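Local coordinates for protein kinectin 1 (Kinesin receptor) (Legionella pneumophila, PDB 4MU6) that is a Legionella effector of unresolved function, probably membrane-anchored through the rest of the protein, represented here by its elongated, mainly helical N-terminal coiled-coil domain, at residues A[15-20]-A[47-52]; A[3-8]-A[249-254]. All coordinates share one frame; numbering follows the deposited sequence.

Contact 1. Residues A[15-20]-A[47-52]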
ATOM      1  N   THR A  15      24.963 -29.691   3.600  1.00 40.20           N
ATOM      2  CA  THR A  15      25.806 -30.695   2.965  1.00 47.14           C
ATOM      3  C   THR A  15      26.572 -30.100   1.793  1.00 47.85           C
ATOM      4  O   THR A  15      27.774 -30.337   1.636  1.00 47.17           O
ATOM      5  CB  THR A  15      24.975 -31.888   2.458  1.00 45.60           C
ATOM      6  OG1 THR A  15      24.365 -32.548   3.571  1.00 40.55           O
ATOM      7  CG2 THR A  15      25.860 -32.878   1.727  1.00 48.86           C
ATOM      8  N   GLU A  16      25.864 -29.327   0.977  1.00 43.61           N
ATOM      9  CA  GLU A  16      26.475 -28.690  -0.176  1.00 46.60           C
ATOM     10  C   GLU A  16      27.607 -27.791   0.288  1.00 40.54           C
ATOM     11  O   GLU A  16      28.685 -27.782  -0.300  1.00 39.20           O
ATOM     12  CB  GLU A  16      25.443 -27.886  -0.956  1.00 56.57           C
ATOM     13  CG  GLU A  16      25.971 -27.295  -2.259  1.00 72.41           C
ATOM     14  CD  GLU A  16      25.041 -26.231  -2.849  1.00 84.33           C
ATOM     15  OE1 GLU A  16      24.776 -26.279  -4.070  1.00 90.18           O
ATOM     16  OE2 GLU A  16      24.581 -25.342  -2.095  1.00 84.89           O
ATOM     17  N   HIS A  17      27.371 -27.058   1.370  1.00 39.65           N
ATOM     18  CA  HIS A  17      28.399 -26.168   1.901  1.00 38.14           C
ATOM     19  C   HIS A  17      29.554 -26.904   2.595  1.00 33.52           C
ATOM     20  O   HIS A  17      30.690 -26.434   2.593  1.00 36.32           O
ATOM     21  CB  HIS A  17      27.779 -25.119   2.817  1.00 41.24           C
ATOM     22  CG  HIS A  17      27.027 -24.058   2.078  1.00 45.81           C
ATOM     23  ND1 HIS A  17      27.504 -22.775   1.932  1.00 44.70           N
ATOM     24  CD2 HIS A  17      25.840 -24.096   1.426  1.00 43.45           C
ATOM     25  CE1 HIS A  17      26.639 -22.064   1.232  1.00 49.93           C
ATOM     26  NE2 HIS A  17      25.619 -22.842   0.914  1.00 48.19           N
ATOM     27  N   ILE A  18      29.261 -28.047   3.201  1.00 38.59           N
ATOM     28  CA  ILE A  18      30.325 -28.882   3.752  1.00 39.65           C
ATOM     29  C   ILE A  18      31.187 -29.444   2.633  1.00 38.86           C
ATOM     30  O   ILE A  18      32.411 -29.407   2.711  1.00 39.18           O
ATOM     31  CB  ILE A  18      29.766 -30.045   4.566  1.00 39.95           C
ATOM     32  CG1 ILE A  18      29.168 -29.518   5.862  1.00 35.80           C
ATOM     33  CG2 ILE A  18      30.865 -31.091   4.864  1.00 33.32           C
ATOM     34  CD1 ILE A  18      28.293 -30.526   6.539  1.00 29.12           C
ATOM     35  N   LYS A  19      30.541 -29.967   1.595  1.00 34.30           N
ATOM     36  CA  LYS A  19      31.269 -30.524   0.463  1.00 39.24           C
ATOM     37  C   LYS A  19      32.177 -29.478  -0.188  1.00 46.25           C
ATOM     38  O   LYS A  19      33.328 -29.770  -0.531  1.00 45.36           O
ATOM     39  CB  LYS A  19      30.298 -31.118  -0.561  1.00 45.72           C
ATOM     40  CG  LYS A  19      29.676 -32.451  -0.147  1.00 48.49           C
ATOM     41  CD  LYS A  19      28.793 -32.985  -1.255  1.00 49.18           C
ATOM     42  CE  LYS A  19      28.280 -34.370  -0.939  1.00 61.39           C
ATOM     43  NZ  LYS A  19      28.071 -35.153  -2.195  1.00 70.08           N
ATOM     44  N   GLN A  20      31.663 -28.258  -0.340  1.00 47.09           N
ATOM     45  CA  GLN A  20      32.439 -27.184  -0.951  1.00 47.22           C
ATOM     46  C   GLN A  20      33.685 -26.877  -0.120  1.00 46.79           C
ATOM     47  O   GLN A  20      34.774 -26.659  -0.657  1.00 43.79           O
ATOM     48  CB  GLN A  20      31.576 -25.931  -1.141  1.00 56.98           C
ATOM     49  CG  GLN A  20      32.344 -24.738  -1.666  1.00 66.38           C
ATOM     50  CD  GLN A  20      33.037 -25.037  -2.976  1.00 79.63           C
ATOM     51  OE1 GLN A  20      32.530 -25.799  -3.803  1.00 84.64           O
ATOM     52  NE2 GLN A  20      34.211 -24.447  -3.172  1.00 84.42           N
ATOM     53  N   SER A  47      29.000 -19.834   8.633  1.00 33.23           N
ATOM     54  CA  SER A  47      28.980 -18.517   8.003  1.00 39.85           C
ATOM     55  C   SER A  47      28.458 -18.580   6.576  1.00 38.23           C
ATOM     56  O   SER A  47      27.550 -17.826   6.225  1.00 36.34           O
ATOM     57  CB  SER A  47      30.364 -17.867   8.010  1.00 44.65           C
ATOM     58  OG  SER A  47      30.690 -17.394   9.302  1.00 48.89           O
ATOM     59  N   SER A  48      29.006 -19.479   5.756  1.00 29.82           N
ATOM     60  CA  SER A  48      28.555 -19.551   4.366  1.00 27.50           C
ATOM     61  C   SER A  48      27.085 -20.002   4.211  1.00 28.88           C
ATOM     62  O   SER A  48      26.374 -19.473   3.356  1.00 31.89           O
ATOM     63  CB  SER A  48      29.527 -20.353   3.476  1.00 34.15           C
ATOM     64  OG  SER A  48      29.248 -21.741   3.464  1.00 44.04           O
ATOM     65  N   VAL A  49      26.630 -20.964   5.017  1.00 36.36           N
ATOM     66  CA  VAL A  49      25.214 -21.354   5.027  1.00 29.96           C
ATOM     67  C   VAL A  49      24.353 -20.154   5.458  1.00 32.35           C
ATOM     68  O   VAL A  49      23.327 -19.860   4.849  1.00 32.34           O
ATOM     69  CB  VAL A  49      24.950 -22.517   5.988  1.00 30.69           C
ATOM     70  CG1 VAL A  49      23.432 -22.775   6.140  1.00 33.03           C
ATOM     71  CG2 VAL A  49      25.673 -23.768   5.516  1.00 31.93           C
ATOM     72  N   THR A  50      24.794 -19.460   6.504  1.00 32.46           N
ATOM     73  CA  THR A  50      24.067 -18.309   7.022  1.00 34.23           C
ATOM     74  C   THR A  50      23.923 -17.190   5.983  1.00 39.36           C
ATOM     75  O   THR A  50      22.859 -16.587   5.892  1.00 41.33           O
ATOM     76  CB  THR A  50      24.684 -17.778   8.346  1.00 32.89           C
ATOM     77  OG1 THR A  50      24.612 -18.802   9.351  1.00 31.66           O
ATOM     78  CG2 THR A  50      23.944 -16.526   8.859  1.00 25.59           C
ATOM     79  N   ALA A  51      24.969 -16.934   5.190  1.00 34.31           N
ATOM     80  CA  ALA A  51      24.906 -15.896   4.148  1.00 35.65           C
ATOM     81  C   ALA A  51      23.923 -16.289   3.052  1.00 37.66           C
ATOM     82  O   ALA A  51      23.120 -15.458   2.598  1.00 31.60           O
ATOM     83  CB  ALA A  51      26.317 -15.580   3.548  1.00 28.93           C
ATOM     84  N   THR A  52      23.975 -17.556   2.642  1.00 35.44           N
ATOM     85  CA  THR A  52      22.998 -18.086   1.692  1.00 34.15           C
ATOM     86  C   THR A  52      21.562 -17.924   2.201  1.00 34.20           C
ATOM     87  O   THR A  52      20.666 -17.540   1.449  1.00 38.37           O
ATOM     88  CB  THR A  52      23.246 -19.566   1.383  1.00 42.16           C
ATOM     89  OG1 THR A  52      24.459 -19.705   0.633  1.00 43.78           O
ATOM     90  CG2 THR A  52      22.073 -20.157   0.579  1.00 37.77           C
TER
HETATM   91  O   HOH W   1      31.585 -23.263   3.359  1.00 47.20           O

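Contact 2. Residues A[3-8]-A[249-254]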
HETATM    1  N   MSE A   3       9.660 -19.360  -4.332  1.00 59.96           N
HETATM    2  CA  MSE A   3      10.166 -18.984  -3.020  1.00 54.25           C
HETATM    3  C   MSE A   3      11.388 -19.790  -2.618  1.00 52.48           C
HETATM    4  O   MSE A   3      11.509 -20.965  -2.957  1.00 60.29           O
HETATM    5  CB  MSE A   3       9.066 -19.170  -1.982  1.00 55.85           C
HETATM    6  CG  MSE A   3       7.850 -18.324  -2.288  1.00 67.05           C
HETATM    7 SE   MSE A   3       8.342 -16.437  -2.229  1.00126.44          SE
HETATM    8  CE  MSE A   3       8.682 -16.384  -0.334  1.00 31.19           C
ATOM      9  N   PHE A   4      12.284 -19.154  -1.876  1.00 48.46           N
ATOM     10  CA  PHE A   4      13.497 -19.814  -1.424  1.00 48.79           C
ATOM     11  C   PHE A   4      13.382 -20.422  -0.025  1.00 45.21           C
ATOM     12  O   PHE A   4      13.625 -21.618   0.150  1.00 38.45           O
ATOM     13  CB  PHE A   4      14.678 -18.849  -1.478  1.00 46.23           C
ATOM     14  CG  PHE A   4      15.155 -18.545  -2.873  1.00 47.20           C
ATOM     15  CD1 PHE A   4      16.016 -19.422  -3.533  1.00 48.85           C
ATOM     16  CD2 PHE A   4      14.766 -17.376  -3.520  1.00 41.26           C
ATOM     17  CE1 PHE A   4      16.471 -19.141  -4.820  1.00 42.83           C
ATOM     18  CE2 PHE A   4      15.218 -17.083  -4.804  1.00 38.06           C
ATOM     19  CZ  PHE A   4      16.072 -17.965  -5.454  1.00 44.17           C
ATOM     20  N   LEU A   5      13.032 -19.607   0.972  1.00 41.11           N
ATOM     21  CA  LEU A   5      13.036 -20.092   2.353  1.00 41.06           C
ATOM     22  C   LEU A   5      12.087 -21.270   2.513  1.00 44.82           C
ATOM     23  O   LEU A   5      12.450 -22.290   3.091  1.00 44.65           O
ATOM     24  CB  LEU A   5      12.662 -18.991   3.350  1.00 39.88           C
ATOM     25  CG  LEU A   5      13.641 -17.859   3.612  1.00 39.34           C
ATOM     26  CD1 LEU A   5      13.204 -17.089   4.840  1.00 40.38           C
ATOM     27  CD2 LEU A   5      15.076 -18.378   3.763  1.00 41.84           C
ATOM     28  N   ALA A   6      10.881 -21.120   1.968  1.00 45.75           N
ATOM     29  CA  ALA A   6       9.838 -22.129   2.091  1.00 45.98           C
ATOM     30  C   ALA A   6      10.210 -23.445   1.433  1.00 50.38           C
ATOM     31  O   ALA A   6       9.668 -24.490   1.787  1.00 52.23           O
ATOM     32  CB  ALA A   6       8.529 -21.610   1.511  1.00 47.55           C
ATOM     33  N   ASN A   7      11.132 -23.390   0.477  1.00 51.90           N
ATOM     34  CA  ASN A   7      11.532 -24.579  -0.267  1.00 52.77           C
ATOM     35  C   ASN A   7      12.934 -25.073   0.090  1.00 54.97           C
ATOM     36  O   ASN A   7      13.495 -25.928  -0.599  1.00 55.60           O
ATOM     37  CB  ASN A   7      11.421 -24.327  -1.770  1.00 50.93           C
ATOM     38  CG  ASN A   7       9.986 -24.158  -2.219  1.00 60.62           C
ATOM     39  OD1 ASN A   7       9.154 -25.045  -2.015  1.00 63.86           O
ATOM     40  ND2 ASN A   7       9.676 -23.002  -2.808  1.00 55.56           N
ATOM     41  N   CYS A   8      13.488 -24.542   1.174  1.00 51.93           N
ATOM     42  CA  CYS A   8      14.837 -24.910   1.586  1.00 54.58           C
ATOM     43  C   CYS A   8      14.865 -26.259   2.297  1.00 52.28           C
ATOM     44  O   CYS A   8      14.226 -26.441   3.335  1.00 46.61           O
ATOM     45  CB  CYS A   8      15.447 -23.832   2.487  1.00 51.81           C
ATOM     46  SG  CYS A   8      17.210 -24.069   2.871  1.00 52.47           S
ATOM     47  N   SER A 249      15.539 -17.054  10.775  1.00 31.57           N
ATOM     48  CA  SER A 249      16.186 -17.348  12.052  1.00 39.56           C
ATOM     49  C   SER A 249      16.088 -18.829  12.430  1.00 39.64           C
ATOM     50  O   SER A 249      17.038 -19.397  12.980  1.00 40.50           O
ATOM     51  CB  SER A 249      15.619 -16.491  13.179  1.00 39.76           C
ATOM     52  OG  SER A 249      16.406 -15.327  13.332  1.00 51.88           O
ATOM     53  N   ASP A 250      14.952 -19.451  12.126  1.00 36.39           N
ATOM     54  CA  ASP A 250      14.742 -20.861  12.475  1.00 44.29           C
ATOM     55  C   ASP A 250      15.600 -21.783  11.614  1.00 38.49           C
ATOM     56  O   ASP A 250      16.134 -22.780  12.094  1.00 38.44           O
ATOM     57  CB  ASP A 250      13.269 -21.254  12.314  1.00 42.00           C
ATOM     58  CG  ASP A 250      12.378 -20.644  13.375  1.00 54.35           C
ATOM     59  OD1 ASP A 250      12.912 -20.104  14.370  1.00 57.07           O
ATOM     60  OD2 ASP A 250      11.139 -20.722  13.216  1.00 50.37           O
ATOM     61  N   LEU A 251      15.697 -21.449  10.332  1.00 37.81           N
ATOM     62  CA  LEU A 251      16.515 -22.205   9.389  1.00 36.39           C
ATOM     63  C   LEU A 251      17.999 -22.118   9.744  1.00 31.86           C
ATOM     64  O   LEU A 251      18.747 -23.103   9.652  1.00 35.56           O
ATOM     65  CB  LEU A 251      16.265 -21.702   7.968  1.00 37.53           C
ATOM     66  CG  LEU A 251      15.007 -22.283   7.312  1.00 43.88           C
ATOM     67  CD1 LEU A 251      14.676 -21.572   6.000  1.00 47.29           C
ATOM     68  CD2 LEU A 251      15.177 -23.789   7.091  1.00 41.28           C
ATOM     69  N   ILE A 252      18.426 -20.938  10.173  1.00 38.96           N
ATOM     70  CA  ILE A 252      19.792 -20.784  10.630  1.00 40.72           C
ATOM     71  C   ILE A 252      20.043 -21.645  11.873  1.00 40.55           C
ATOM     72  O   ILE A 252      21.054 -22.348  11.955  1.00 35.64           O
ATOM     73  CB  ILE A 252      20.144 -19.313  10.872  1.00 33.30           C
ATOM     74  CG1 ILE A 252      20.177 -18.573   9.527  1.00 29.00           C
ATOM     75  CG2 ILE A 252      21.506 -19.190  11.561  1.00 27.48           C
ATOM     76  CD1 ILE A 252      19.987 -17.093   9.645  1.00 27.72           C
ATOM     77  N   GLN A 253      19.116 -21.608  12.826  1.00 38.79           N
ATOM     78  CA  GLN A 253      19.260 -22.412  14.026  1.00 46.54           C
ATOM     79  C   GLN A 253      19.279 -23.904  13.702  1.00 39.07           C
ATOM     80  O   GLN A 253      20.047 -24.647  14.285  1.00 35.46           O
ATOM     81  CB  GLN A 253      18.161 -22.096  15.045  1.00 52.26           C
ATOM     82  CG  GLN A 253      18.260 -22.916  16.324  1.00 57.93           C
ATOM     83  CD  GLN A 253      19.620 -22.795  16.994  1.00 71.68           C
ATOM     84  OE1 GLN A 253      20.292 -21.766  16.888  1.00 76.79           O
ATOM     85  NE2 GLN A 253      20.035 -23.853  17.683  1.00 73.62           N
ATOM     86  N   GLU A 254      18.441 -24.330  12.765  1.00 37.03           N
ATOM     87  CA  GLU A 254      18.423 -25.723  12.331  1.00 36.43           C
ATOM     88  C   GLU A 254      19.761 -26.154  11.724  1.00 42.52           C
ATOM     89  O   GLU A 254      20.348 -27.178  12.114  1.00 52.02           O
ATOM     90  CB  GLU A 254      17.313 -25.947  11.311  1.00 38.95           C
ATOM     91  CG  GLU A 254      16.665 -27.314  11.413  1.00 56.27           C
ATOM     92  CD  GLU A 254      15.335 -27.393  10.677  1.00 66.68           C
ATOM     93  OE1 GLU A 254      14.661 -26.345  10.536  1.00 62.05           O
ATOM     94  OE2 GLU A 254      14.964 -28.511  10.245  1.00 76.61           O
TER

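Contact 1. Residues A[15-20]-A[47-52]
His-17 faces Ser-48, Val-49 and Thr-52 where segments 15-20 and 47-52 cross, their axes approaching to 9.7 Å with 135° between their N-to-C directions and the closest CA pair, His-17 with Val-49, separated by 6.6 Å. The imidazole carries nearly the whole contact. At its edge, close to the ring plane, ND1 of His-17 is hydrogen-bonded to OG of Ser-48, either atom being a possible donor; the 2.5 Å between them is unusually short and its exact value uncertain. With chi1 at 88°, the Ser-48 hydroxyl is tucked over its own backbone and directed at ND1. A water 2.8 Å from Ser-48 OG also reaches the carbonyl O of His-17, weakly. Further along the edge, Thr-52 OG1 lies 3.3 Å from His-17 CE1 and turns back in a weak bond to Ser-48 O. One ring face is covered by Val-49, whose CG2 makes an off-centre CH-pi contact 4.1 Å from the His-17 ring centroid. The hydroxyl at the edge and the methyl over the face together limit how the ring can turn. Behind this pair runs helix 227-273: Val-49 leans on its Ala-255 and Ile-18 on its Leu-262, making the site part of a three-helix packing.

Contact 2. Residues A[3-8]-A[249-254]
Leu-251 meets Leu-5 and Cys-8 where the N-terminal loop of the coiled-coil domain packs on the long helix 227-273, some 240 residues away in sequence. The helical turn from Ser-249 to Glu-254 presents Leu-251, which directs its CB at the loop and makes the contacts on the helix side with its CD1 methyl. That methyl sits 3.7 Å from the carbonyl O of Leu-5 and 3.9 Å from Leu-5 CD2, the two leucine side chains crossing at a slant. Cys-8 adds its CB, 4.2 Å from CD1 of Leu-251. The extended branch of Leu-251, with chi2 at 170°, carries CD1 out between backbones whose nearest CA atoms, of Leu-5 and Leu-251, are 8.1 Å apart. Next, Ile-252 turns to Leu-53 of helix 43-105; Leu-251 and Glu-254 both touch Ile-10 of helix 10-22. Within the loop, Cys-8 N bonds to Leu-5 O, and Asn-7 ND2 donates a nearly straight bond of 2.7 Å to the backbone O of Met-3 (selenomethionine). Asp-60 of helix 43-105 accepts the backbone N-H groups of Phe-4 and Leu-5 through its two carboxylate oxygens. These polar bonds probably help to hold the loop's shape. The segments themselves meet through one leucine methyl, set against a backbone carbonyl and apolar carbons without a hydrogen bond between them, so the hold is probably van der Waals packing over a small area (127 Å²).

Overall arrangement
Contacts 1 and 2 lie about 13 Å apart between centres, towards the same end of the elongated chain, and meet where Thr-50 OG1 packs 3.8 Å from Ile-252 CG2. Each is partly buried, with one buried residue: Val-49 in contact 1, Leu-5 in contact 2. Contact 1 joins helices 10-22 and 43-105, close in sequence; contact 2 ties the loop preceding helix 10-22 to helix 227-273, and along the chain it encloses contact 1. Chemistry separates them: an imidazole-hydroxyl bond with a nearby water in the first, methyl packing in the second. Together they pack the N-terminal loop and helix against two long helices of the coiled-coil domain.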